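Long-range contacts in endo-beta-mannanase (Rhizomucor miehei, PDB 4QP0), which probably catalyses the random hydrolysis of (1->4)-beta-D-mannosidic linkages in mannans, galactomannans and glucomannans: residues I167-A173 / H213-D219; S203-K207 / S248-F252. One frame throughout, in Å; residues are numbered along the deposited sequence.

Interaction 1. Residues I167-A173 / H213-D219; sequences IFGWEIA and HLVAVGD
His-213 reaches across the start of a parallel strand pair and lays its ring against Ile-167 and Trp-170, both on one side of its plane. Its CG lies anti to the carbonyl carbon (chi1 -70°), which carries the ring toward the neighbouring strand. CB rests 3.8 Å from Trp-170 NE1 and CG stays beside the same nitrogen. ND1 bonds to Asp-210 OD2, which also takes the indole N-H of Trp-170, so a single carboxylate oxygen ties both rings down; their planes stand at 78°. CD2 comes to 3.1 Å from Ile-167 O. NE2, bonded to Asp-164 O, has Ile-167 CB above it at 3.5 Å, on the face where Ile-167 CG2 makes a CH-pi contact 4.1 Å from the ring centroid; CE1 is 4.2 Å from Ile-167 CB.

Beyond the histidine the backbones join. Trp-170 N donates to Leu-214 O and Trp-170 O accepts from Ala-216 N, both at 2.9 Å; Ile-172 N to Ala-216 O and Ala-173 N to Val-217 O prolong the pairing past the strand ends. Glu-171 lays its carboxylate against Gly-218 CA, with OE1 held by Arg-53 and Thr-106. Strand 167-171 is flanked on its other edge by strand 102-106, and helix 192-209, the crossover between the paired strands, packs on Ile-172, Val-215 and Val-217, while helix 136-151 meets Trp-170 and Ile-172.

Interaction 2. Residues S203-K207 / S248-F252; sequences SEYIK and SSIDF
Asp-251 OD2 is gripped by two groups of this TIM barrel, one from an outer helix and one from a wall strand: Lys-207 NZ forms a salt bridge to it at 2.7 Å, and the backbone N of Val-215 also donates to it. The contact joins helix 192-209, one of the outer barrel helices, to the loop leading into strand 253-257. The lysine uses the syn lone pair of OD2. A bend at its chi2 (-69°) starts the otherwise extended chain across Ser-249, with CG 3.7 Å from Ser-249 OG, and the ammonium group gains a further weak bond to His-213 O. Two donors on one carboxylate oxygen restrain the aspartate and should favour its charged form.

Closer to the helix backbone, Ser-249 OG lies 3.0 Å from Glu-204 N without a hydrogen bond, the angle being poor. With OG anti to its own N (chi1 -161°), it donates a weak hydrogen bond of 3.0 Å to Ser-203 OG, which is held more firmly by Ile-199 O one turn back. A water bridges Glu-204 OE2 and, weakly, Ser-249 N; that carboxylate is also salt-bridged to Lys-200. The apolar end of the contact is Ile-250, whose CD1 sits 3.8 Å from Ser-203 CB.

Overall arrangement
The two interactions, their centres about 8 Å apart, share one beta-alpha-beta unit of the barrel: strand 167-171 leads into helix 192-209, which returns to strand 214-216. Interaction 1 pairs the two strands inside the barrel wall; interaction 2 ties the helix between them to the loop before the next strand, 253-257. The bond to Val-215 N, 2.8 Å from Asp-251 OD2, joins them on the edge of strand 214-216 turned from strand 167-171. Farther along, Ala-216 CB packs 3.2 Å from Phe-252 O. In glycoside hydrolase family 5 the active site lies at the C-terminal ends of such strands, toward which residues 172-173 and 217-219 extend.

Interaction 1. Residues I167-A173 / H213-D219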
loop_
_atom_site.group_PDB
_atom_site.type_symbol
_atom_site.label_atom_id
_atom_site.label_comp_id
_atom_site.label_asym_id
_atom_site.label_seq_id
_atom_site.Cartn_x
_atom_site.Cartn_y
_atom_site.Cartn_z
ATOM N N ILE A 167 -0.261 0.450 -14.079
ATOM C CA ILE A 167 -0.521 0.863 -12.710
ATOM C C ILE A 167 -1.939 0.464 -12.310
ATOM O O ILE A 167 -2.912 0.819 -12.990
ATOM C CB ILE A 167 -0.318 2.392 -12.535
ATOM C CG1 ILE A 167 1.154 2.753 -12.731
ATOM C CG2 ILE A 167 -0.775 2.854 -11.160
ATOM C CD1 ILE A 167 1.385 4.218 -13.023
ATOM N N PHE A 168 -2.032 -0.278 -11.204
ATOM C CA PHE A 168 -3.299 -0.728 -10.623
ATOM C C PHE A 168 -4.043 0.457 -10.032
ATOM O O PHE A 168 -5.229 0.659 -10.313
ATOM C CB PHE A 168 -3.021 -1.751 -9.527
ATOM C CG PHE A 168 -4.247 -2.423 -8.972
ATOM C CD1 PHE A 168 -4.538 -3.740 -9.309
ATOM C CD2 PHE A 168 -5.080 -1.764 -8.064
ATOM C CE1 PHE A 168 -5.654 -4.379 -8.789
ATOM C CE2 PHE A 168 -6.196 -2.400 -7.541
ATOM C CZ PHE A 168 -6.480 -3.712 -7.902
ATOM N N GLY A 169 -3.352 1.233 -9.201
ATOM C CA GLY A 169 -3.972 2.371 -8.556
ATOM C C GLY A 169 -3.020 3.031 -7.596
ATOM O O GLY A 169 -1.975 2.472 -7.270
ATOM N N TRP A 170 -3.393 4.228 -7.154
ATOM C CA TRP A 170 -2.613 5.017 -6.189
ATOM C C TRP A 170 -3.044 4.841 -4.759
ATOM O O TRP A 170 -4.235 4.772 -4.464
ATOM C CB TRP A 170 -2.718 6.495 -6.531
ATOM C CG TRP A 170 -2.341 6.787 -7.952
ATOM C CD1 TRP A 170 -3.180 7.171 -8.988
ATOM C CD2 TRP A 170 -1.001 6.698 -8.547
ATOM N NE1 TRP A 170 -2.472 7.333 -10.156
ATOM C CE2 TRP A 170 -1.156 7.065 -9.962
ATOM C CE3 TRP A 170 0.265 6.376 -8.067
ATOM C CZ2 TRP A 170 -0.077 7.098 -10.837
ATOM C CZ3 TRP A 170 1.349 6.419 -8.956
ATOM C CH2 TRP A 170 1.182 6.771 -10.308
ATOM N N GLU A 171 -2.075 4.789 -3.850
ATOM C CA GLU A 171 -2.368 4.840 -2.429
ATOM C C GLU A 171 -1.757 6.093 -1.840
ATOM O O GLU A 171 -0.583 6.394 -2.083
ATOM C CB GLU A 171 -1.822 3.610 -1.712
ATOM C CG GLU A 171 -2.329 2.297 -2.271
ATOM C CD GLU A 171 -2.278 1.183 -1.255
ATOM O OE1 GLU A 171 -1.227 1.014 -0.588
ATOM O OE2 GLU A 171 -3.304 0.484 -1.121
ATOM N N ILE A 172 -2.564 6.814 -1.065
ATOM C CA ILE A 172 -2.168 8.092 -0.449
ATOM C C ILE A 172 -0.914 7.971 0.427
ATOM O O ILE A 172 0.090 8.647 0.184
ATOM C CB ILE A 172 -3.323 8.697 0.387
ATOM C CG1 ILE A 172 -4.501 9.079 -0.520
ATOM C CG2 ILE A 172 -2.831 9.896 1.194
ATOM C CD1 ILE A 172 -5.807 9.318 0.213
ATOM N N ALA A 173 -0.985 7.111 1.442
ATOM C CA ALA A 173 0.112 6.906 2.371
ATOM C C ALA A 173 0.053 5.521 2.997
ATOM O O ALA A 173 -1.012 4.919 3.104
ATOM C CB ALA A 173 0.086 7.968 3.456
ATOM N N HIS A 213 -7.276 5.949 -12.961
ATOM C CA HIS A 213 -6.842 5.019 -11.933
ATOM C C HIS A 213 -7.702 4.994 -10.713
ATOM O O HIS A 213 -8.407 5.959 -10.400
ATOM C CB HIS A 213 -5.404 5.316 -11.525
ATOM C CG HIS A 213 -4.392 4.977 -12.580
ATOM N ND1 HIS A 213 -3.666 5.917 -13.212
ATOM C CD2 HIS A 213 -4.000 3.749 -13.108
ATOM C CE1 HIS A 213 -2.844 5.326 -14.095
ATOM N NE2 HIS A 213 -3.053 3.999 -14.035
ATOM N N LEU A 214 -7.633 3.869 -10.008
ATOM C CA LEU A 214 -8.269 3.725 -8.710
ATOM C C LEU A 214 -7.431 4.409 -7.643
ATOM O O LEU A 214 -6.219 4.605 -7.805
ATOM C CB LEU A 214 -8.472 2.248 -8.358
ATOM C CG LEU A 214 -9.226 1.391 -9.371
ATOM C CD1 LEU A 214 -9.351 -0.023 -8.834
ATOM C CD2 LEU A 214 -10.602 1.963 -9.685
ATOM N N VAL A 215 -8.088 4.776 -6.552
ATOM C CA VAL A 215 -7.402 5.394 -5.429
ATOM C C VAL A 215 -7.846 4.689 -4.155
ATOM O O VAL A 215 -9.027 4.385 -3.994
ATOM C CB VAL A 215 -7.684 6.918 -5.349
ATOM C CG1 VAL A 215 -6.877 7.576 -4.235
ATOM C CG2 VAL A 215 -7.357 7.572 -6.676
ATOM N N ALA A 216 -6.882 4.410 -3.277
ATOM C CA ALA A 216 -7.152 3.924 -1.926
ATOM C C ALA A 216 -6.264 4.666 -0.931
ATOM O O ALA A 216 -5.504 5.551 -1.322
ATOM C CB ALA A 216 -6.931 2.427 -1.839
ATOM N N VAL A 217 -6.364 4.327 0.351
ATOM C CA VAL A 217 -5.515 4.974 1.349
ATOM C C VAL A 217 -4.215 4.214 1.533
ATOM O O VAL A 217 -3.141 4.809 1.453
ATOM C CB VAL A 217 -6.232 5.163 2.702
ATOM C CG1 VAL A 217 -5.287 5.750 3.743
ATOM C CG2 VAL A 217 -7.443 6.055 2.520
ATOM N N GLY A 218 -4.322 2.903 1.767
ATOM C CA GLY A 218 -3.173 2.060 2.101
ATOM C C GLY A 218 -3.007 1.892 3.600
ATOM O O GLY A 218 -1.907 1.599 4.075
ATOM N N ASP A 219 -4.095 2.088 4.347
ATOM C CA ASP A 219 -4.082 1.997 5.813
ATOM C C ASP A 219 -4.166 0.561 6.297
ATOM O O ASP A 219 -4.380 -0.358 5.501
ATOM C CB ASP A 219 -5.210 2.832 6.441
ATOM C CG ASP A 219 -6.617 2.299 6.118
ATOM O OD1 ASP A 219 -6.978 2.181 4.917
ATOM O OD2 ASP A 219 -7.385 2.033 7.078
HETATM O O HOH W 1 -6.809 1.335 -12.150
#

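Interaction 2. Residues S203-K207 / S248-F252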
loop_
_atom_site.group_PDB
_atom_site.type_symbol
_atom_site.label_atom_id
_atom_site.label_comp_id
_atom_site.label_asym_id
_atom_site.label_seq_id
_atom_site.Cartn_x
_atom_site.Cartn_y
_atom_site.Cartn_z
ATOM N N SER A 203 -7.237 12.463 -1.788
ATOM C CA SER A 203 -7.792 11.525 -2.775
ATOM C C SER A 203 -8.565 12.271 -3.861
ATOM O O SER A 203 -8.518 11.888 -5.027
ATOM C CB SER A 203 -8.649 10.430 -2.121
ATOM O OG SER A 203 -9.777 10.967 -1.446
ATOM N N GLU A 204 -9.256 13.346 -3.479
ATOM C CA GLU A 204 -9.900 14.217 -4.464
ATOM C C GLU A 204 -8.868 14.904 -5.353
ATOM O O GLU A 204 -9.060 14.991 -6.562
ATOM C CB GLU A 204 -10.847 15.229 -3.811
ATOM C CG GLU A 204 -12.221 14.646 -3.494
ATOM C CD GLU A 204 -13.065 15.520 -2.567
ATOM O OE1 GLU A 204 -12.624 16.638 -2.198
ATOM O OE2 GLU A 204 -14.179 15.075 -2.198
ATOM N N TYR A 205 -7.765 15.356 -4.765
ATOM C CA TYR A 205 -6.690 15.958 -5.559
ATOM C C TYR A 205 -6.118 14.968 -6.580
ATOM O O TYR A 205 -5.880 15.344 -7.728
ATOM C CB TYR A 205 -5.581 16.537 -4.678
ATOM C CG TYR A 205 -4.476 17.212 -5.471
ATOM C CD1 TYR A 205 -4.679 18.462 -6.071
ATOM C CD2 TYR A 205 -3.227 16.600 -5.630
ATOM C CE1 TYR A 205 -3.671 19.077 -6.805
ATOM C CE2 TYR A 205 -2.214 17.205 -6.361
ATOM C CZ TYR A 205 -2.439 18.444 -6.941
ATOM O OH TYR A 205 -1.436 19.046 -7.664
ATOM N N ILE A 206 -5.904 13.719 -6.163
ATOM C CA ILE A 206 -5.496 12.662 -7.099
ATOM C C ILE A 206 -6.550 12.494 -8.196
ATOM O O ILE A 206 -6.207 12.453 -9.379
ATOM C CB ILE A 206 -5.204 11.309 -6.393
ATOM C CG1 ILE A 206 -3.980 11.436 -5.482
ATOM C CG2 ILE A 206 -4.991 10.187 -7.411
ATOM C CD1 ILE A 206 -3.763 10.247 -4.569
ATOM N N LYS A 207 -7.825 12.436 -7.816
ATOM C CA LYS A 207 -8.897 12.254 -8.798
ATOM C C LYS A 207 -9.010 13.371 -9.848
ATOM O O LYS A 207 -9.368 13.101 -10.999
ATOM C CB LYS A 207 -10.244 12.020 -8.104
ATOM C CG LYS A 207 -10.396 10.634 -7.484
ATOM C CD LYS A 207 -10.484 9.525 -8.530
ATOM C CE LYS A 207 -10.782 8.193 -7.865
ATOM N NZ LYS A 207 -11.227 7.170 -8.844
ATOM N N SER A 248 -16.524 8.974 -1.769
ATOM C CA SER A 248 -16.702 8.670 -3.190
ATOM C C SER A 248 -15.373 8.773 -3.932
ATOM O O SER A 248 -15.219 8.249 -5.035
ATOM C CB SER A 248 -17.732 9.615 -3.809
ATOM O OG SER A 248 -17.432 10.958 -3.470
ATOM N N SER A 249 -14.412 9.439 -3.301
ATOM C CA SER A 249 -13.078 9.625 -3.852
ATOM C C SER A 249 -12.144 8.422 -3.636
ATOM O O SER A 249 -11.024 8.406 -4.149
ATOM C CB SER A 249 -12.460 10.866 -3.223
ATOM O OG SER A 249 -11.384 11.331 -4.000
ATOM N N ILE A 250 -12.604 7.441 -2.861
ATOM C CA ILE A 250 -11.848 6.217 -2.554
ATOM C C ILE A 250 -12.527 5.030 -3.237
ATOM O O ILE A 250 -13.682 4.715 -2.942
ATOM C CB ILE A 250 -11.788 5.966 -1.024
ATOM C CG1 ILE A 250 -11.210 7.181 -0.268
ATOM C CG2 ILE A 250 -11.028 4.684 -0.709
ATOM C CD1 ILE A 250 -9.698 7.310 -0.291
ATOM N N ASP A 251 -11.813 4.366 -4.138
ATOM C CA ASP A 251 -12.410 3.290 -4.947
ATOM C C ASP A 251 -12.425 1.927 -4.274
ATOM O O ASP A 251 -13.362 1.154 -4.465
ATOM C CB ASP A 251 -11.715 3.181 -6.300
ATOM C CG ASP A 251 -11.771 4.475 -7.085
ATOM O OD1 ASP A 251 -12.890 4.986 -7.333
ATOM O OD2 ASP A 251 -10.692 4.978 -7.451
ATOM N N PHE A 252 -11.374 1.625 -3.515
ATOM C CA PHE A 252 -11.321 0.401 -2.719
ATOM C C PHE A 252 -10.715 0.645 -1.334
ATOM O O PHE A 252 -9.987 1.619 -1.121
ATOM C CB PHE A 252 -10.594 -0.727 -3.467
ATOM C CG PHE A 252 -9.136 -0.459 -3.725
ATOM C CD1 PHE A 252 -8.169 -0.891 -2.829
ATOM C CD2 PHE A 252 -8.726 0.206 -4.879
ATOM C CE1 PHE A 252 -6.826 -0.644 -3.066
ATOM C CE2 PHE A 252 -7.382 0.452 -5.123
ATOM C CZ PHE A 252 -6.431 0.028 -4.215
HETATM O O HOH W 2 -14.554 12.144 -1.453
#